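Uncharacterized protein BAD_0989 (Bifidobacterium adolescentis ATCC 15703, PDB 3CYM) is of unconfirmed function but probably acts as a ribonuclease D-like 3'-5' exonuclease that binds nucleic acid. Local coordinates at residues Leu240-Arg243 with Arg244-Ala248; Leu259-Ser262 with Ser263-Glu266; Arg308-Lys311 with Pro312-Lys316. One frame throughout, in Å; residues are numbered along the deposited sequence.

How the interactions relate
Three local contacts in one helical region show how helix geometry and tertiary packing depend on each other. Interaction 1 lies on helix 231-250, interaction 2 at the start of helix 261-270 and interaction 3 at the start of helix 312-323. Interactions 1 and 2, centres about 12 Å apart, are joined by R244: its NH2 makes a salt bridge with OD1 of D261 at 2.8 Å and a probable hydrogen bond with O of L259. W315 of interaction 3 packs its CH2 3.6 Å from CA of R244 and its CE3 3.7 Å from CD2 of L259. The sodium site of D44, E46 and D172 lies in the exonuclease domain, and none of these contacts adds a ligand.

Interaction 1: Leu240-Arg243 with Arg244-Ala248; sequences LWTR and RDELA
R243 lies along its own helix toward the next turn, where E246 and L247 receive two different parts of one guanidinium group. The chain leaves with CG anti to the backbone N (chi1 -173°) and then bends at chi2, which carries CZ back over the helix surface. There CD2 of L247 sits over one face of the guanidinium, 3.6 Å from CZ. The charge is met separately: NH1 donates to OE1 of E246 at 3.0 Å in a salt bridge, approaching nearly along the carboxylate C-O direction. The two flat groups are steeply turned, 70° between planes, so this is a single-point pairing of one nitrogen with one oxygen, while the rest of the group spends its flat surface on leucine.

R244 goes the other way and crosses W241 at about a right angle. Its NH1 is 3.5 Å from CD1 of the indole, reached obliquely, and NE donates to a water at 2.9 Å. That same water donates to O of W241, which also accepts from N of D245 at 2.9 Å, so one carbonyl oxygen takes both the helical bond and a solvent link to the arginine. The outer NH2 of R244 is engaged beyond this helix, by D261.

W241 is covered on one face by D245, whose CB stands 4.1 Å from the centroid of the six-membered ring in a CH-pi contact. The carboxylate lies almost parallel to the indole, and Y53 and R249 hold its two oxygens.

Within the HRDC domain, helix 231-250 packs against several elements: W241 touches the loop residues P217, W218 and V221, L247 touches helix 255-258, and L240 touches both helix 261-270 and helix 312-323.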
loop_
_atom_site.group_PDB
_atom_site.type_symbol
_atom_site.label_atom_id
_atom_site.label_comp_id
_atom_site.label_asym_id
_atom_site.label_seq_id
_atom_site.Cartn_x
_atom_site.Cartn_y
_atom_site.Cartn_z
ATOM N N LEU A 240 22.563 -2.044 11.705
ATOM C CA LEU A 240 21.499 -1.604 12.614
ATOM C C LEU A 240 20.091 -1.819 12.067
ATOM O O LEU A 240 19.226 -2.320 12.789
ATOM C CB LEU A 240 21.683 -0.134 12.995
ATOM C CG LEU A 240 22.761 0.200 14.032
ATOM C CD1 LEU A 240 22.875 1.692 14.109
ATOM C CD2 LEU A 240 22.437 -0.368 15.410
ATOM N N TRP A 241 19.862 -1.436 10.807
ATOM C CA TRP A 241 18.587 -1.678 10.137
ATOM C C TRP A 241 18.211 -3.154 10.155
ATOM O O TRP A 241 17.046 -3.494 10.396
ATOM C CB TRP A 241 18.604 -1.191 8.680
ATOM C CG TRP A 241 17.244 -1.254 8.023
ATOM C CD1 TRP A 241 16.334 -0.228 7.924
ATOM C CD2 TRP A 241 16.630 -2.395 7.388
ATOM N NE1 TRP A 241 15.204 -0.660 7.275
ATOM C CE2 TRP A 241 15.355 -1.982 6.934
ATOM C CE3 TRP A 241 17.037 -3.725 7.156
ATOM C CZ2 TRP A 241 14.478 -2.852 6.257
ATOM C CZ3 TRP A 241 16.161 -4.598 6.493
ATOM C CH2 TRP A 241 14.897 -4.151 6.050
ATOM N N THR A 242 19.192 -4.009 9.864
ATOM C CA THR A 242 18.981 -5.449 9.748
ATOM C C THR A 242 18.573 -6.066 11.078
ATOM O O THR A 242 17.570 -6.790 11.142
ATOM C CB THR A 242 20.243 -6.158 9.206
ATOM O OG1 THR A 242 20.594 -5.591 7.940
ATOM C CG2 THR A 242 20.012 -7.663 9.042
ATOM N N ARG A 243 19.339 -5.776 12.130
ATOM C CA ARG A 243 19.028 -6.313 13.451
ATOM C C ARG A 243 17.701 -5.767 13.988
ATOM O O ARG A 243 16.911 -6.520 14.548
ATOM C CB ARG A 243 20.178 -6.095 14.431
ATOM C CG ARG A 243 19.999 -6.782 15.791
ATOM C CD ARG A 243 19.614 -8.264 15.700
ATOM N NE ARG A 243 19.516 -8.863 17.034
ATOM C CZ ARG A 243 18.834 -9.964 17.347
ATOM N NH1 ARG A 243 18.124 -10.625 16.436
ATOM N NH2 ARG A 243 18.842 -10.393 18.602
ATOM N N ARG A 244 17.453 -4.472 13.780
ATOM C CA ARG A 244 16.175 -3.853 14.136
ATOM C C ARG A 244 15.002 -4.533 13.420
ATOM O O ARG A 244 13.942 -4.698 14.000
ATOM C CB ARG A 244 16.205 -2.352 13.816
ATOM C CG ARG A 244 14.980 -1.559 14.248
ATOM C CD ARG A 244 15.059 -0.127 13.761
ATOM N NE ARG A 244 14.815 0.017 12.326
ATOM C CZ ARG A 244 14.619 1.184 11.713
ATOM N NH1 ARG A 244 14.412 1.219 10.405
ATOM N NH2 ARG A 244 14.626 2.319 12.405
ATOM N N ASP A 245 15.211 -4.942 12.170
ATOM C CA ASP A 245 14.165 -5.602 11.382
ATOM C C ASP A 245 13.860 -7.018 11.879
ATOM O O ASP A 245 12.703 -7.430 11.903
ATOM C CB ASP A 245 14.541 -5.626 9.899
ATOM C CG ASP A 245 13.412 -6.119 9.016
ATOM O OD1 ASP A 245 12.433 -5.369 8.813
ATOM O OD2 ASP A 245 13.517 -7.255 8.516
ATOM N N GLU A 246 14.902 -7.748 12.267
ATOM C CA GLU A 246 14.762 -9.091 12.846
ATOM C C GLU A 246 13.946 -9.059 14.130
ATOM O O GLU A 246 12.977 -9.808 14.278
ATOM C CB GLU A 246 16.138 -9.687 13.149
ATOM C CG GLU A 246 16.965 -10.016 11.930
ATOM C CD GLU A 246 18.369 -10.453 12.277
ATOM O OE1 GLU A 246 18.665 -10.648 13.480
ATOM O OE2 GLU A 246 19.181 -10.596 11.338
ATOM N N LEU A 247 14.351 -8.172 15.036
ATOM C CA LEU A 247 13.728 -8.014 16.349
ATOM C C LEU A 247 12.325 -7.435 16.269
ATOM O O LEU A 247 11.483 -7.741 17.099
ATOM C CB LEU A 247 14.604 -7.139 17.247
ATOM C CG LEU A 247 15.916 -7.795 17.700
ATOM C CD1 LEU A 247 16.907 -6.796 18.254
ATOM C CD2 LEU A 247 15.656 -8.890 18.725
ATOM N N ALA A 248 12.076 -6.600 15.267
ATOM C CA ALA A 248 10.746 -6.030 15.058
ATOM C C ALA A 248 9.757 -7.092 14.587
ATOM O O ALA A 248 8.583 -7.061 14.964
ATOM C CB ALA A 248 10.808 -4.891 14.079
HETATM O O HOH W 1 14.343 -2.093 10.437
#

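Interaction 2: Leu259-Ser262 with Ser263-Glu266; sequences LSDS and SIIE
From L259 to S260 the backbone is extended, and at D261 it turns into a helix, so that S260 and S263 face each other across the first turn. The carbonyls then begin to pair four residues on: O of S260 receives only a weak bond from N of I264 at 3.3 Å, whereas O of D261 takes N of I265 at 3.0 Å in a nearly straight bond (175°), and O of S262 takes N of E266 at 2.8 Å.

S260 is the N-cap. Its OG is placed between the backbone N and the carbonyl carbon (chi1 69°) and from there accepts from N of S263 at 3.0 Å, satisfying an amide that has no preceding helical carbonyl to bond. In a capping box the third residue of the helix would return the favour directly; here a water stands between, accepting from N of S260 and lying 2.7 Å from OG of S263, a hydroxyl that also bonds S283. The residues just outside this polar exchange complete a hydrophobic staple, the apolar bracket that often accompanies an N-cap. L259, immediately before the cap, crosses obliquely to I264 and rests CD2 on its CG1 at 3.7 Å, while the other branch, CD1, meets CB of S263 at 3.8 Å. With CG1 anti to the carbonyl carbon (chi1 -68°), I264 leans back toward L259 and O of S260.

D261 opens the helix with a carboxylate, a charge expected to suit the positive end of the helix dipole. Its oxygens are taken up by R244 of helix 231-250 and by N of S222. E266 reaches S283 through OE2, and L259 and I264 also rest on L240 of helix 231-250.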
loop_
_atom_site.group_PDB
_atom_site.type_symbol
_atom_site.label_atom_id
_atom_site.label_comp_id
_atom_site.label_asym_id
_atom_site.label_seq_id
_atom_site.Cartn_x
_atom_site.Cartn_y
_atom_site.Cartn_z
ATOM N N LEU A 259 13.901 1.347 17.574
ATOM C CA LEU A 259 15.067 2.186 17.364
ATOM C C LEU A 259 14.720 3.193 16.269
ATOM O O LEU A 259 14.244 2.821 15.187
ATOM C CB LEU A 259 16.288 1.322 16.989
ATOM C CG LEU A 259 17.661 1.971 16.796
ATOM C CD1 LEU A 259 18.238 2.491 18.107
ATOM C CD2 LEU A 259 18.608 0.975 16.154
ATOM N N SER A 260 14.940 4.469 16.567
ATOM C CA SER A 260 14.686 5.546 15.627
ATOM C C SER A 260 15.739 5.599 14.522
ATOM O O SER A 260 16.856 5.101 14.690
ATOM C CB SER A 260 14.679 6.877 16.367
ATOM O OG SER A 260 15.985 7.195 16.810
ATOM N N ASP A 261 15.376 6.229 13.407
ATOM C CA ASP A 261 16.303 6.504 12.311
ATOM C C ASP A 261 17.351 7.547 12.696
ATOM O O ASP A 261 18.499 7.444 12.278
ATOM C CB ASP A 261 15.541 6.966 11.070
ATOM C CG ASP A 261 14.816 5.830 10.362
ATOM O OD1 ASP A 261 14.819 4.691 10.874
ATOM O OD2 ASP A 261 14.242 6.076 9.278
ATOM N N SER A 262 16.952 8.537 13.497
ATOM C CA SER A 262 17.876 9.538 14.049
ATOM C C SER A 262 19.007 8.898 14.830
ATOM O O SER A 262 20.152 9.293 14.649
ATOM C CB SER A 262 17.155 10.523 14.975
ATOM O OG SER A 262 16.023 11.091 14.348
ATOM N N SER A 263 18.677 7.929 15.693
ATOM C CA SER A 263 19.675 7.185 16.483
ATOM C C SER A 263 20.651 6.437 15.600
ATOM O O SER A 263 21.850 6.532 15.820
ATOM C CB SER A 263 19.031 6.180 17.443
ATOM O OG SER A 263 18.321 6.844 18.473
ATOM N N ILE A 264 20.115 5.703 14.620
ATOM C CA ILE A 264 20.897 4.981 13.606
ATOM C C ILE A 264 21.905 5.894 12.887
ATOM O O ILE A 264 23.103 5.602 12.873
ATOM C CB ILE A 264 19.979 4.259 12.567
ATOM C CG1 ILE A 264 19.214 3.110 13.227
ATOM C CG2 ILE A 264 20.785 3.720 11.383
ATOM C CD1 ILE A 264 18.131 2.508 12.367
ATOM N N ILE A 265 21.416 7.000 12.322
ATOM C CA ILE A 265 22.271 7.989 11.645
ATOM C C ILE A 265 23.288 8.605 12.617
ATOM O O ILE A 265 24.466 8.735 12.290
ATOM C CB ILE A 265 21.416 9.084 10.924
ATOM C CG1 ILE A 265 20.513 8.460 9.842
ATOM C CG2 ILE A 265 22.285 10.195 10.331
ATOM C CD1 ILE A 265 21.245 7.738 8.727
ATOM N N GLU A 266 22.833 8.936 13.821
ATOM C CA GLU A 266 23.690 9.506 14.860
ATOM C C GLU A 266 24.898 8.628 15.190
ATOM O O GLU A 266 26.034 9.115 15.218
ATOM C CB GLU A 266 22.879 9.733 16.130
ATOM C CG GLU A 266 23.020 11.112 16.704
ATOM C CD GLU A 266 22.413 11.233 18.090
ATOM O OE1 GLU A 266 23.143 11.651 19.012
ATOM O OE2 GLU A 266 21.212 10.911 18.257
HETATM O O HOH W 2 16.159 5.327 19.076
#

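Interaction 3: Arg308-Lys311 with Pro312-Lys316; sequences RKIK and PSMWK
M314 stretches its side chain back over the residues that precede its helix, laying the sulfur across I310 and K311. With the chain extended beyond CG, SD comes to 3.8 Å from CG2 of I310, crossing that side chain at about a right angle, and receives a weak hydrogen bond from N of K311 at 3.6 Å. The terminal CE goes further, to 3.5 Å from O of K309. CG2 of I310 serves a second neighbour as well: it touches CZ2 of the W315 indole at 3.6 Å, so one methyl is shared between thioether and ring.

The backbone turns at P312. N of M314 bonds O of K311 at 3.1 Å from well above the carbonyl plane (53° out of it), and this i to i+3 bond leads into helix 312-323. K311 meanwhile curls back and gives its NZ to O of R308 at 2.9 Å, a bond between two exposed residues of the same loop.

The contact packs on neighbouring elements: P312 touches F278 of helix 275-279, I310 touches Y251, and W315 touches L240 and R244 of helix 231-250.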
loop_
_atom_site.group_PDB
_atom_site.type_symbol
_atom_site.label_atom_id
_atom_site.label_comp_id
_atom_site.label_asym_id
_atom_site.label_seq_id
_atom_site.Cartn_x
_atom_site.Cartn_y
_atom_site.Cartn_z
ATOM N N ARG A 308 11.044 -2.001 26.122
ATOM C CA ARG A 308 11.942 -2.234 27.261
ATOM C C ARG A 308 12.658 -3.579 27.172
ATOM O O ARG A 308 13.675 -3.792 27.823
ATOM C CB ARG A 308 11.162 -2.209 28.587
ATOM C CG ARG A 308 10.498 -0.891 28.972
ATOM C CD ARG A 308 9.896 -0.992 30.372
ATOM N NE ARG A 308 8.506 -0.532 30.423
ATOM C CZ ARG A 308 7.467 -1.311 30.718
ATOM N NH1 ARG A 308 7.649 -2.595 31.015
ATOM N NH2 ARG A 308 6.242 -0.805 30.732
ATOM N N LYS A 309 12.095 -4.503 26.393
ATOM C CA LYS A 309 12.638 -5.864 26.268
ATOM C C LYS A 309 13.914 -5.868 25.423
ATOM O O LYS A 309 14.740 -6.770 25.518
ATOM C CB LYS A 309 11.600 -6.789 25.632
ATOM C CG LYS A 309 11.480 -8.153 26.273
ATOM C CD LYS A 309 10.193 -8.266 27.095
ATOM C CE LYS A 309 9.009 -8.663 26.213
ATOM N NZ LYS A 309 7.708 -8.627 26.956
ATOM N N ILE A 310 14.054 -4.854 24.580
ATOM C CA ILE A 310 15.253 -4.676 23.782
ATOM C C ILE A 310 16.121 -3.604 24.442
ATOM O O ILE A 310 15.691 -2.467 24.632
ATOM C CB ILE A 310 14.883 -4.388 22.309
ATOM C CG1 ILE A 310 14.431 -5.691 21.657
ATOM C CG2 ILE A 310 16.060 -3.857 21.537
ATOM C CD1 ILE A 310 13.048 -5.648 21.099
ATOM N N LYS A 311 17.331 -4.005 24.826
ATOM C CA LYS A 311 18.245 -3.164 25.593
ATOM C C LYS A 311 19.243 -2.464 24.677
ATOM O O LYS A 311 19.552 -2.986 23.597
ATOM C CB LYS A 311 19.011 -4.011 26.620
ATOM C CG LYS A 311 18.145 -4.849 27.540
ATOM C CD LYS A 311 17.244 -4.017 28.432
ATOM C CE LYS A 311 16.448 -4.911 29.367
ATOM N NZ LYS A 311 15.417 -4.140 30.106
ATOM N N PRO A 312 19.734 -1.271 25.090
ATOM C CA PRO A 312 20.837 -0.573 24.430
ATOM C C PRO A 312 22.040 -1.449 24.071
ATOM O O PRO A 312 22.587 -1.298 22.973
ATOM C CB PRO A 312 21.232 0.478 25.464
ATOM C CG PRO A 312 19.956 0.825 26.096
ATOM C CD PRO A 312 19.200 -0.463 26.206
ATOM N N SER A 313 22.411 -2.366 24.973
ATOM C CA SER A 313 23.556 -3.258 24.782
ATOM C C SER A 313 23.481 -4.061 23.489
ATOM O O SER A 313 24.509 -4.409 22.916
ATOM C CB SER A 313 23.694 -4.228 25.960
ATOM O OG SER A 313 24.034 -3.551 27.156
ATOM N N MET A 314 22.258 -4.366 23.048
ATOM C CA MET A 314 22.033 -5.138 21.821
ATOM C C MET A 314 22.427 -4.347 20.580
ATOM O O MET A 314 22.893 -4.922 19.600
ATOM C CB MET A 314 20.570 -5.579 21.696
ATOM C CG MET A 314 20.044 -6.406 22.870
ATOM S SD MET A 314 18.273 -6.733 22.731
ATOM C CE MET A 314 17.920 -7.442 24.335
ATOM N N TRP A 315 22.222 -3.032 20.617
ATOM C CA TRP A 315 22.645 -2.176 19.519
ATOM C C TRP A 315 24.147 -1.946 19.572
ATOM O O TRP A 315 24.788 -1.893 18.536
ATOM C CB TRP A 315 21.891 -0.849 19.519
ATOM C CG TRP A 315 20.395 -1.001 19.622
ATOM C CD1 TRP A 315 19.603 -0.545 20.626
ATOM C CD2 TRP A 315 19.523 -1.662 18.690
ATOM N NE1 TRP A 315 18.290 -0.872 20.385
ATOM C CE2 TRP A 315 18.212 -1.558 19.203
ATOM C CE3 TRP A 315 19.722 -2.326 17.469
ATOM C CZ2 TRP A 315 17.101 -2.088 18.538
ATOM C CZ3 TRP A 315 18.616 -2.857 16.811
ATOM C CH2 TRP A 315 17.324 -2.737 17.352
ATOM N N LYS A 316 24.692 -1.845 20.782
ATOM C CA LYS A 316 26.135 -1.687 21.019
ATOM C C LYS A 316 26.953 -2.814 20.375
ATOM O O LYS A 316 27.937 -2.544 19.693
ATOM C CB LYS A 316 26.403 -1.591 22.526
ATOM C CG LYS A 316 27.871 -1.481 22.936
ATOM C CD LYS A 316 28.024 -0.931 24.364
ATOM C CE LYS A 316 27.361 -1.806 25.436
ATOM N NZ LYS A 316 28.121 -3.062 25.708
#